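Local atomic coordinates of peptide chain release factor subunit 1 (PDB entry 3AGK), a protein that probably directs the termination of translation in archaea, recognising the stop codons UAA, UAG and UGA and prompting release of the finished polypeptide. Residues 144-149 and 208-213; 222-227 and 232-237; 251-256 and 264-269. All blocks are in the same frame, centred on the assembly; numbering follows the deposited sequence.

Contact 1: residues 144-149 and 208-213; sequences GIIIVE and NLLVPL
Followed from residue 208 to residue 213, the helix meets the strand 144-149 through one residue, L210, which lies opposite G144 and I146. The CA atoms of L210 and G144 are 6.7 Å apart. Because G144 has no side chain, the leucine branch point can come directly over the main chain, with L210 CG 4.3 Å from G144 CA. One methyl goes further along the strand: L210 CD2 ends 4.4 Å from I146 CG1. The second torsion of L210 (8°) leaves CD1 nearly eclipsed with CA about the CB-CG bond, which suggests strain or an imperfect fit. No hydrogen bond crosses; the segments bury 105 Å² between them. The helix belongs to a beta-alpha-beta crossover within eRF1 domain 2: 188-215 joins the edge strand 162-170 to 219-226, parallel to it, and on the way passes over one face of the mixed sheet, where L210 also touches I155 and L219. P212 has no N-H to give, and neither its N nor that of L213 bonds to the preceding turn, which leaves a kink here. Beyond the kink, L213 packs on L157 and L219, two residues of the strands that flank 144-149.

Contact 2: residues 222-227 and 232-237; sequences VIVAGP and QEFVEG
The one aromatic ring in this contact, F234, is met by V224: methyl CG1 of V224 stands 4.3 Å from F234 CD2, approaching the ring obliquely. V148 of the adjacent strand touches the ring from the same side of its plane as V224, and V202 of helix 188-215 is a further neighbour. CB of F234 already points toward the strand, and chi1 of 179° continues the side chain in an extended course away from its own main chain.

The second half of the contact is a meeting of two valines. Methyl CG2 of V235 comes within 3.9 Å of V224 CG2, and it is nearly as close to the other prong, at 4.0 Å from V224 CG1. A single methyl thus sits against the whole fork of V224, while the two side chains lie alongside, pointing opposite ways. V224 is therefore shared between two consecutive helix residues. No hydrogen bond links the segments, and only 106 Å² is buried; the evidence is for apolar packing alone, with the CA atoms of V224 and V235 7.9 Å apart. G226, with a positive phi (152°), accepts a hydrogen bond at its O from K231 NZ, linking G226 to the helix that follows the turn.

In the fold, helix 230-236 is part of the beta-alpha-beta crossover from strand 219-226 to its parallel neighbour 253-254. It lies on the same sheet face as helix 188-215, touching that helix through E233 on F199 as well as through the F234 ring.

Contact 3: residues 251-256 and 264-269; sequences ELVDVA and KEAVMK
The backbones come nearest at V255 and A266, whose CA atoms are 6.1 Å apart, where the chain just after a short, weakly bonded strand passes a helix. V255 drives its CG2 methyl into the helix surface: it lies 3.5 Å from A266 N and only 3.2 Å from E265 CG, a tight spot that may owe something to coordinate error. E265, extended through chi1 and chi2, runs alongside V255, pointing the other way, and so brings its carboxylate level with the next peptide. There A256 N donates to E265 OE1 at 3.1 Å, a nearly straight bond (166°), although it reaches the oxygen from 50° above the carboxylate plane.

One helical turn after E265, K269 makes the second polar link. Its CB packs 3.7 Å from V253 CG1, and a bend at chi3 then carries the ammonium group to the main chain, where K269 NZ donates a hydrogen bond to D254 O at 2.9 Å, tilted 25° from the carbonyl plane. OD1 of D254 forms a salt bridge with K231 of helix 230-236. V255 lies between the two bonded residues D254 and A256, and V253, its CG1 also resting on A266, packs just before them; the two bonds tie 254-256 to the helix.

Strand 253-254, one of the two edge strands, is bonded on its inner side to V224 and G226. With helix 259-269 it forms a beta-alpha unit of eRF1 domain 2, the helix covering the sheet face opposite helices 188-215 and 230-236. A266 touches A225 there, while V267 and M268 meet Y279 and V283 of helix 277-294.

All three contacts lie within eRF1 domain 2 and share its five-stranded mixed sheet, following one another along the chain. Contacts 1 and 2 are centred about 11 Å apart, as are contacts 2 and 3, while contacts 1 and 3 are about 15 Å apart. Strands 142-149, 219-226 and 253-254 are successive parallel neighbours, joined by backbone pairs such as I146 O to A225 N (2.8 Å) and G226 N to V253 O (3.0 Å). Helices 188-215 and 230-236 cover one face and helix 259-269 the other, where I145 meets V267. The result is an alpha/beta/alpha sandwich, with apolar packing on each side, in the domain carrying this family's GGQ motif.

Contact 1: residues 144-149 and 208-213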
# COMPACT_ATOMS: atom_id res chain seq x y z
N GLY A 144 4.56 -7.56 -8.35
CA GLY A 144 5.07 -6.58 -9.30
C GLY A 144 4.61 -6.97 -10.69
O GLY A 144 4.44 -8.14 -10.99
N ILE A 145 4.36 -5.99 -11.54
CA ILE A 145 3.96 -6.25 -12.92
C ILE A 145 4.79 -5.38 -13.86
O ILE A 145 4.92 -4.16 -13.63
CB ILE A 145 2.47 -5.96 -13.13
CG1 ILE A 145 1.65 -6.63 -12.04
CG2 ILE A 145 2.02 -6.41 -14.55
CD1 ILE A 145 0.46 -5.82 -11.63
N ILE A 146 5.37 -6.01 -14.88
CA ILE A 146 6.09 -5.32 -15.94
C ILE A 146 5.41 -5.64 -17.27
O ILE A 146 5.35 -6.80 -17.67
CB ILE A 146 7.59 -5.72 -15.99
CG1 ILE A 146 8.25 -5.49 -14.63
CG2 ILE A 146 8.33 -4.92 -17.06
CD1 ILE A 146 9.52 -6.31 -14.40
N ILE A 147 4.84 -4.62 -17.91
CA ILE A 147 4.33 -4.71 -19.28
C ILE A 147 5.42 -4.20 -20.22
O ILE A 147 5.91 -3.08 -20.07
CB ILE A 147 3.04 -3.87 -19.47
CG1 ILE A 147 1.98 -4.28 -18.44
CG2 ILE A 147 2.49 -4.05 -20.89
CD1 ILE A 147 0.80 -3.36 -18.45
N VAL A 148 5.81 -5.04 -21.18
CA VAL A 148 6.94 -4.71 -22.03
C VAL A 148 6.55 -4.71 -23.49
O VAL A 148 5.90 -5.64 -23.97
CB VAL A 148 8.11 -5.71 -21.92
CG1 VAL A 148 9.36 -5.10 -22.54
CG2 VAL A 148 8.36 -6.10 -20.49
N GLU A 149 6.99 -3.67 -24.19
CA GLU A 149 6.96 -3.62 -25.63
C GLU A 149 8.35 -3.17 -26.06
O GLU A 149 9.11 -2.63 -25.26
CB GLU A 149 5.94 -2.60 -26.13
CG GLU A 149 4.53 -3.10 -26.14
CD GLU A 149 3.57 -2.10 -26.75
OE1 GLU A 149 3.47 -2.05 -28.00
OE2 GLU A 149 2.91 -1.37 -25.98
N ASN A 208 15.03 -1.08 -9.64
CA ASN A 208 15.07 -0.04 -8.62
C ASN A 208 13.76 0.03 -7.83
O ASN A 208 13.76 0.30 -6.63
CB ASN A 208 15.36 1.33 -9.24
CG ASN A 208 16.80 1.46 -9.70
OD1 ASN A 208 17.12 2.34 -10.48
ND2 ASN A 208 17.68 0.57 -9.21
N LEU A 209 12.65 -0.21 -8.52
CA LEU A 209 11.33 -0.14 -7.88
C LEU A 209 10.96 -1.40 -7.11
O LEU A 209 10.34 -1.32 -6.06
CB LEU A 209 10.26 0.18 -8.92
CG LEU A 209 10.37 1.59 -9.51
CD1 LEU A 209 9.58 1.69 -10.79
CD2 LEU A 209 9.91 2.63 -8.48
N LEU A 210 11.34 -2.57 -7.62
CA LEU A 210 10.78 -3.82 -7.12
C LEU A 210 11.71 -4.60 -6.18
O LEU A 210 11.26 -5.25 -5.23
CB LEU A 210 10.31 -4.71 -8.28
CG LEU A 210 8.86 -4.70 -8.80
CD1 LEU A 210 7.98 -3.59 -8.21
CD2 LEU A 210 8.78 -4.72 -10.34
N VAL A 211 13.01 -4.53 -6.44
CA VAL A 211 13.98 -5.29 -5.63
C VAL A 211 13.96 -4.96 -4.12
O VAL A 211 14.08 -5.86 -3.30
CB VAL A 211 15.42 -5.17 -6.20
CG1 VAL A 211 16.46 -5.60 -5.14
CG2 VAL A 211 15.55 -5.96 -7.50
N PRO A 212 13.84 -3.68 -3.75
CA PRO A 212 13.75 -3.42 -2.31
C PRO A 212 12.54 -4.12 -1.69
O PRO A 212 12.64 -4.70 -0.60
CB PRO A 212 13.57 -1.90 -2.23
CG PRO A 212 14.18 -1.39 -3.51
CD PRO A 212 13.88 -2.44 -4.54
N LEU A 213 11.41 -4.08 -2.38
CA LEU A 213 10.21 -4.78 -1.95
C LEU A 213 10.49 -6.27 -1.79
O LEU A 213 10.06 -6.88 -0.81
CB LEU A 213 9.08 -4.54 -2.95
CG LEU A 213 8.22 -3.30 -2.71
CD1 LEU A 213 9.06 -2.09 -2.30
CD2 LEU A 213 7.37 -2.97 -3.93

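Contact 2: residues 222-227 and 232-237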
# COMPACT_ATOMS: atom_id res chain seq x y z
N VAL A 222 6.41 -11.57 -9.65
CA VAL A 222 6.41 -10.56 -10.71
C VAL A 222 5.75 -11.15 -11.93
O VAL A 222 6.07 -12.25 -12.36
CB VAL A 222 7.84 -10.11 -11.08
CG1 VAL A 222 7.82 -9.09 -12.24
CG2 VAL A 222 8.54 -9.54 -9.84
N ILE A 223 4.78 -10.42 -12.47
CA ILE A 223 4.17 -10.82 -13.72
C ILE A 223 4.83 -10.02 -14.82
O ILE A 223 4.94 -8.79 -14.74
CB ILE A 223 2.66 -10.53 -13.71
CG1 ILE A 223 1.95 -11.41 -12.68
CG2 ILE A 223 2.08 -10.75 -15.11
CD1 ILE A 223 0.53 -10.94 -12.37
N VAL A 224 5.29 -10.71 -15.86
CA VAL A 224 5.73 -9.99 -17.05
C VAL A 224 4.68 -10.22 -18.14
O VAL A 224 4.32 -11.35 -18.43
CB VAL A 224 7.16 -10.40 -17.53
CG1 VAL A 224 7.54 -9.66 -18.83
CG2 VAL A 224 8.18 -10.13 -16.45
N ALA A 225 4.17 -9.13 -18.71
CA ALA A 225 3.13 -9.18 -19.73
C ALA A 225 3.48 -8.26 -20.90
O ALA A 225 4.43 -7.51 -20.83
CB ALA A 225 1.79 -8.76 -19.15
N GLY A 226 2.67 -8.32 -21.94
CA GLY A 226 2.86 -7.43 -23.07
C GLY A 226 2.34 -8.08 -24.34
O GLY A 226 2.02 -9.27 -24.36
N PRO A 227 2.23 -7.29 -25.40
CA PRO A 227 1.82 -7.88 -26.68
C PRO A 227 3.02 -8.46 -27.43
O PRO A 227 4.15 -7.97 -27.29
CB PRO A 227 1.24 -6.69 -27.43
CG PRO A 227 2.02 -5.51 -26.91
CD PRO A 227 2.31 -5.81 -25.46
N GLN A 232 9.09 -12.02 -24.00
CA GLN A 232 9.94 -13.22 -24.01
C GLN A 232 11.42 -12.81 -24.13
O GLN A 232 12.28 -13.31 -23.39
CB GLN A 232 9.57 -14.16 -25.18
CG GLN A 232 8.15 -14.74 -25.11
CD GLN A 232 7.99 -16.00 -25.96
OE1 GLN A 232 8.97 -16.56 -26.44
NE2 GLN A 232 6.73 -16.44 -26.15
N GLU A 233 11.70 -11.88 -25.05
CA GLU A 233 13.05 -11.36 -25.21
C GLU A 233 13.51 -10.70 -23.92
O GLU A 233 14.61 -10.94 -23.43
CB GLU A 233 13.12 -10.39 -26.41
CG GLU A 233 12.78 -11.07 -27.76
CD GLU A 233 12.78 -10.13 -28.98
OE1 GLU A 233 12.64 -8.89 -28.83
OE2 GLU A 233 12.91 -10.65 -30.11
N PHE A 234 12.64 -9.90 -23.33
CA PHE A 234 12.98 -9.17 -22.11
C PHE A 234 13.36 -10.11 -20.98
O PHE A 234 14.31 -9.87 -20.24
CB PHE A 234 11.79 -8.31 -21.66
CG PHE A 234 12.04 -7.55 -20.40
CD1 PHE A 234 12.85 -6.41 -20.41
CD2 PHE A 234 11.47 -7.96 -19.21
CE1 PHE A 234 13.09 -5.69 -19.24
CE2 PHE A 234 11.69 -7.26 -18.04
CZ PHE A 234 12.51 -6.11 -18.06
N VAL A 235 12.60 -11.20 -20.85
CA VAL A 235 12.83 -12.15 -19.78
C VAL A 235 14.07 -13.01 -20.01
O VAL A 235 14.81 -13.34 -19.09
CB VAL A 235 11.58 -13.02 -19.52
CG1 VAL A 235 11.96 -14.28 -18.82
CG2 VAL A 235 10.58 -12.24 -18.68
N GLU A 236 14.33 -13.36 -21.26
CA GLU A 236 15.48 -14.20 -21.54
C GLU A 236 16.83 -13.47 -21.42
O GLU A 236 17.86 -14.11 -21.20
CB GLU A 236 15.34 -14.83 -22.92
CG GLU A 236 14.16 -15.77 -23.03
CD GLU A 236 14.01 -16.35 -24.42
OE1 GLU A 236 14.52 -15.72 -25.38
OE2 GLU A 236 13.38 -17.42 -24.55
N GLY A 237 16.83 -12.15 -21.57
CA GLY A 237 18.04 -11.36 -21.46
C GLY A 237 18.41 -11.07 -20.01
O GLY A 237 17.82 -11.64 -19.10

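Contact 3: residues 251-256 and 264-269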
# COMPACT_ATOMS: atom_id res chain seq x y z
N GLU A 251 4.41 -18.15 -16.22
CA GLU A 251 3.82 -17.94 -17.54
C GLU A 251 3.80 -16.45 -17.89
O GLU A 251 3.40 -15.62 -17.08
CB GLU A 251 2.39 -18.50 -17.56
CG GLU A 251 1.88 -18.93 -18.92
CD GLU A 251 2.00 -20.42 -19.16
OE1 GLU A 251 2.98 -21.03 -18.66
OE2 GLU A 251 1.13 -20.99 -19.85
N LEU A 252 4.22 -16.14 -19.11
CA LEU A 252 4.17 -14.77 -19.60
C LEU A 252 2.75 -14.49 -20.04
O LEU A 252 2.09 -15.37 -20.59
CB LEU A 252 5.11 -14.61 -20.80
CG LEU A 252 6.59 -14.88 -20.53
CD1 LEU A 252 7.41 -14.57 -21.76
CD2 LEU A 252 7.08 -14.05 -19.35
N VAL A 253 2.28 -13.26 -19.82
CA VAL A 253 0.88 -12.94 -20.09
C VAL A 253 0.69 -12.02 -21.28
O VAL A 253 1.28 -10.94 -21.32
CB VAL A 253 0.23 -12.27 -18.85
CG1 VAL A 253 -1.19 -11.83 -19.17
CG2 VAL A 253 0.29 -13.20 -17.64
N ASP A 254 -0.13 -12.44 -22.24
CA ASP A 254 -0.44 -11.65 -23.42
C ASP A 254 -1.46 -10.58 -23.09
O ASP A 254 -2.56 -10.86 -22.64
CB ASP A 254 -0.96 -12.53 -24.56
CG ASP A 254 0.07 -13.55 -24.99
OD1 ASP A 254 1.04 -13.14 -25.67
OD2 ASP A 254 -0.09 -14.74 -24.63
N VAL A 255 -1.06 -9.34 -23.33
CA VAL A 255 -1.87 -8.20 -22.97
C VAL A 255 -1.68 -7.18 -24.08
O VAL A 255 -0.59 -7.06 -24.64
CB VAL A 255 -1.39 -7.67 -21.62
CG1 VAL A 255 -1.41 -6.19 -21.55
CG2 VAL A 255 -2.18 -8.31 -20.49
N ALA A 256 -2.73 -6.44 -24.40
CA ALA A 256 -2.73 -5.53 -25.53
C ALA A 256 -2.36 -4.09 -25.16
O ALA A 256 -1.88 -3.34 -26.00
CB ALA A 256 -4.09 -5.55 -26.23
N LYS A 264 -4.28 -3.98 -15.33
CA LYS A 264 -5.51 -4.69 -14.98
C LYS A 264 -5.61 -5.96 -15.80
O LYS A 264 -5.85 -7.04 -15.25
CB LYS A 264 -6.75 -3.81 -15.20
CG LYS A 264 -8.09 -4.52 -14.90
CD LYS A 264 -9.24 -3.53 -15.06
CE LYS A 264 -10.55 -4.08 -14.56
NZ LYS A 264 -11.57 -2.98 -14.47
N GLU A 265 -5.43 -5.83 -17.11
CA GLU A 265 -5.53 -6.98 -18.00
C GLU A 265 -4.56 -8.10 -17.62
O GLU A 265 -4.92 -9.28 -17.61
CB GLU A 265 -5.35 -6.59 -19.47
CG GLU A 265 -5.37 -7.82 -20.39
CD GLU A 265 -5.50 -7.51 -21.88
OE1 GLU A 265 -5.03 -6.44 -22.33
OE2 GLU A 265 -6.09 -8.36 -22.60
N ALA A 266 -3.33 -7.74 -17.28
CA ALA A 266 -2.32 -8.73 -16.90
C ALA A 266 -2.71 -9.46 -15.61
O ALA A 266 -2.54 -10.67 -15.48
CB ALA A 266 -0.98 -8.09 -16.75
N VAL A 267 -3.21 -8.69 -14.65
CA VAL A 267 -3.64 -9.26 -13.39
C VAL A 267 -4.86 -10.19 -13.58
O VAL A 267 -4.90 -11.30 -13.04
CB VAL A 267 -3.91 -8.15 -12.34
CG1 VAL A 267 -4.51 -8.73 -11.06
CG2 VAL A 267 -2.59 -7.40 -12.02
N MET A 268 -5.84 -9.75 -14.35
CA MET A 268 -6.98 -10.61 -14.61
C MET A 268 -6.56 -11.90 -15.32
O MET A 268 -7.18 -12.93 -15.13
CB MET A 268 -8.08 -9.90 -15.40
CG MET A 268 -8.63 -8.65 -14.71
SD MET A 268 -9.30 -8.97 -13.05
CE MET A 268 -10.66 -10.11 -13.39
N LYS A 269 -5.53 -11.84 -16.15
CA LYS A 269 -5.20 -13.01 -16.97
C LYS A 269 -4.17 -13.91 -16.32
O LYS A 269 -3.98 -15.04 -16.76
CB LYS A 269 -4.72 -12.59 -18.36
CG LYS A 269 -5.85 -12.11 -19.23
CD LYS A 269 -5.35 -11.63 -20.57
CE LYS A 269 -4.96 -12.78 -21.48
NZ LYS A 269 -5.02 -12.34 -22.91